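Long-range contact in pyoverdine biosynthesis protein PvcB (Pseudomonas aeruginosa, PDB 4YLM), which catalyses the iron- and 2-oxoglutarate-dependent oxidation of tyrosine isonitrile in the biosynthesis of paerucumarin: residues L29-G34 and H56-R61. Sequence-based numbering, arbitrary orientation.
Sequences LLLEPG and HLLLLR
Leu30 and Leu59 both hold CG anti to the backbone N, which lays the two side chains alongside each other, pointing the same way; CD1 of Leu30 meets CG of Leu59 at 3.7 Å and also touches CB of Arg61. CD2 of Leu59 then sits over the centre of the Arg61 guanidinium, 3.9 Å above its plane, while Arg61 NH2 forms a salt bridge with Asp250. On the other face of the sheet, Leu31, with CG beside its backbone N (chi1 -64°), runs obliquely across Leu58, its CD1 reaching CB of Leu58 at 4.1 Å, and its CB packs on CG of Leu60. Leu31 and Leu58 pack on helix 45-55, against Leu48 and Leu51 respectively; this is the crossover helix of a beta-alpha-beta unit whose two strands, 29-33 and 57-60, pair in parallel within the mixed sheet of this TfdA-family oxygenase. Four backbone hydrogen bonds zip them together: Leu29 N to Leu57 O, Leu59 N to Leu29 O, Leu31 N to Leu59 O (2.8 Å, nearly straight at 175°) and Arg61 N to Leu31 O. Past the last of these, CD of Pro33 abuts Arg61 O at 3.3 Å, and a water donates to both Arg61 O and Glu32 OE1.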
loop_
_atom_site.group_PDB
_atom_site.type_symbol
_atom_site.label_atom_id
_atom_site.label_comp_id
_atom_site.label_asym_id
_atom_site.label_seq_id
_atom_site.Cartn_x
_atom_site.Cartn_y
_atom_site.Cartn_z
ATOM N N LEU A 29 -10.239 -1.395 13.919
ATOM C CA LEU A 29 -9.626 -0.077 13.820
ATOM C C LEU A 29 -10.699 0.948 13.503
ATOM O O LEU A 29 -11.590 0.685 12.703
ATOM C CB LEU A 29 -8.548 -0.088 12.726
ATOM C CG LEU A 29 -7.706 1.179 12.538
ATOM C CD1 LEU A 29 -6.753 1.322 13.727
ATOM C CD2 LEU A 29 -6.909 1.095 11.227
ATOM N N LEU A 30 -10.646 2.100 14.166
ATOM C CA LEU A 30 -11.569 3.185 13.892
ATOM C C LEU A 30 -10.847 4.201 13.030
ATOM O O LEU A 30 -9.737 4.617 13.365
ATOM C CB LEU A 30 -12.035 3.865 15.189
ATOM C CG LEU A 30 -12.841 5.169 15.062
ATOM C CD1 LEU A 30 -14.187 4.952 14.332
ATOM C CD2 LEU A 30 -13.083 5.849 16.427
ATOM N N LEU A 31 -11.481 4.610 11.934
ATOM C CA LEU A 31 -10.925 5.666 11.078
ATOM C C LEU A 31 -11.894 6.826 11.053
ATOM O O LEU A 31 -13.096 6.627 10.909
ATOM C CB LEU A 31 -10.740 5.173 9.647
ATOM C CG LEU A 31 -9.736 4.045 9.395
ATOM C CD1 LEU A 31 -10.395 2.728 9.686
ATOM C CD2 LEU A 31 -9.269 4.095 7.937
ATOM N N GLU A 32 -11.367 8.040 11.168
ATOM C CA GLU A 32 -12.214 9.216 11.112
ATOM C C GLU A 32 -11.584 10.250 10.194
ATOM O O GLU A 32 -10.366 10.276 10.024
ATOM C CB GLU A 32 -12.437 9.786 12.518
ATOM C CG GLU A 32 -13.090 8.792 13.471
ATOM C CD GLU A 32 -13.114 9.318 14.899
ATOM O OE1 GLU A 32 -14.156 9.870 15.301
ATOM O OE2 GLU A 32 -12.077 9.219 15.601
ATOM N N PRO A 33 -12.420 11.109 9.595
ATOM C CA PRO A 33 -11.964 12.026 8.544
ATOM C C PRO A 33 -10.891 13.013 8.998
ATOM O O PRO A 33 -10.950 13.540 10.106
ATOM C CB PRO A 33 -13.257 12.758 8.126
ATOM C CG PRO A 33 -14.240 12.527 9.265
ATOM C CD PRO A 33 -13.873 11.199 9.835
ATOM N N GLY A 34 -9.918 13.268 8.131
ATOM C CA GLY A 34 -8.856 14.203 8.444
ATOM C C GLY A 34 -9.113 15.604 7.909
ATOM O O GLY A 34 -8.325 16.514 8.163
ATOM N N HIS A 56 -8.632 -6.669 10.549
ATOM C CA HIS A 56 -9.829 -7.524 10.374
ATOM C C HIS A 56 -11.184 -6.828 10.335
ATOM O O HIS A 56 -12.122 -7.325 9.709
ATOM C CB HIS A 56 -9.840 -8.693 11.383
ATOM C CG HIS A 56 -8.547 -9.445 11.421
ATOM N ND1 HIS A 56 -7.972 -9.982 10.289
ATOM C CD2 HIS A 56 -7.702 -9.727 12.445
ATOM C CE1 HIS A 56 -6.832 -10.570 10.613
ATOM N NE2 HIS A 56 -6.643 -10.428 11.914
ATOM N N LEU A 57 -11.304 -5.689 11.000
ATOM C CA LEU A 57 -12.562 -4.954 11.014
ATOM C C LEU A 57 -12.280 -3.459 11.016
ATOM O O LEU A 57 -11.668 -2.941 11.950
ATOM C CB LEU A 57 -13.401 -5.328 12.259
ATOM C CG LEU A 57 -14.818 -4.741 12.334
ATOM C CD1 LEU A 57 -15.668 -5.178 11.135
ATOM C CD2 LEU A 57 -15.532 -5.120 13.648
ATOM N N LEU A 58 -12.703 -2.758 9.967
ATOM C CA LEU A 58 -12.525 -1.312 9.922
ATOM C C LEU A 58 -13.867 -0.618 10.108
ATOM O O LEU A 58 -14.873 -1.022 9.519
ATOM C CB LEU A 58 -11.930 -0.866 8.579
ATOM C CG LEU A 58 -10.712 -1.621 8.048
ATOM C CD1 LEU A 58 -10.223 -0.959 6.744
ATOM C CD2 LEU A 58 -9.592 -1.638 9.086
ATOM N N LEU A 59 -13.873 0.436 10.915
ATOM C CA LEU A 59 -15.049 1.273 11.060
ATOM C C LEU A 59 -14.661 2.657 10.578
ATOM O O LEU A 59 -13.831 3.308 11.192
ATOM C CB LEU A 59 -15.504 1.320 12.527
ATOM C CG LEU A 59 -16.511 2.414 12.907
ATOM C CD1 LEU A 59 -17.766 2.317 12.037
ATOM C CD2 LEU A 59 -16.870 2.359 14.421
ATOM N N LEU A 60 -15.197 3.072 9.434
ATOM C CA LEU A 60 -15.014 4.446 8.973
ATOM C C LEU A 60 -16.238 5.232 9.416
ATOM O O LEU A 60 -17.359 4.961 8.966
ATOM C CB LEU A 60 -14.876 4.517 7.451
ATOM C CG LEU A 60 -13.572 3.960 6.867
ATOM C CD1 LEU A 60 -13.553 2.454 6.913
ATOM C CD2 LEU A 60 -13.415 4.449 5.423
ATOM N N ARG A 61 -16.024 6.205 10.296
ATOM C CA ARG A 61 -17.138 6.895 10.943
ATOM C C ARG A 61 -17.001 8.394 10.822
ATOM O O ARG A 61 -15.940 8.959 11.094
ATOM C CB ARG A 61 -17.238 6.475 12.425
ATOM C CG ARG A 61 -18.277 7.255 13.244
ATOM C CD ARG A 61 -18.625 6.515 14.547
ATOM N NE ARG A 61 -19.520 5.385 14.319
ATOM C CZ ARG A 61 -20.024 4.614 15.281
ATOM N NH1 ARG A 61 -19.700 4.829 16.555
ATOM N NH2 ARG A 61 -20.843 3.618 14.968
HETATM O O HOH W 1 -15.818 10.698 13.357
#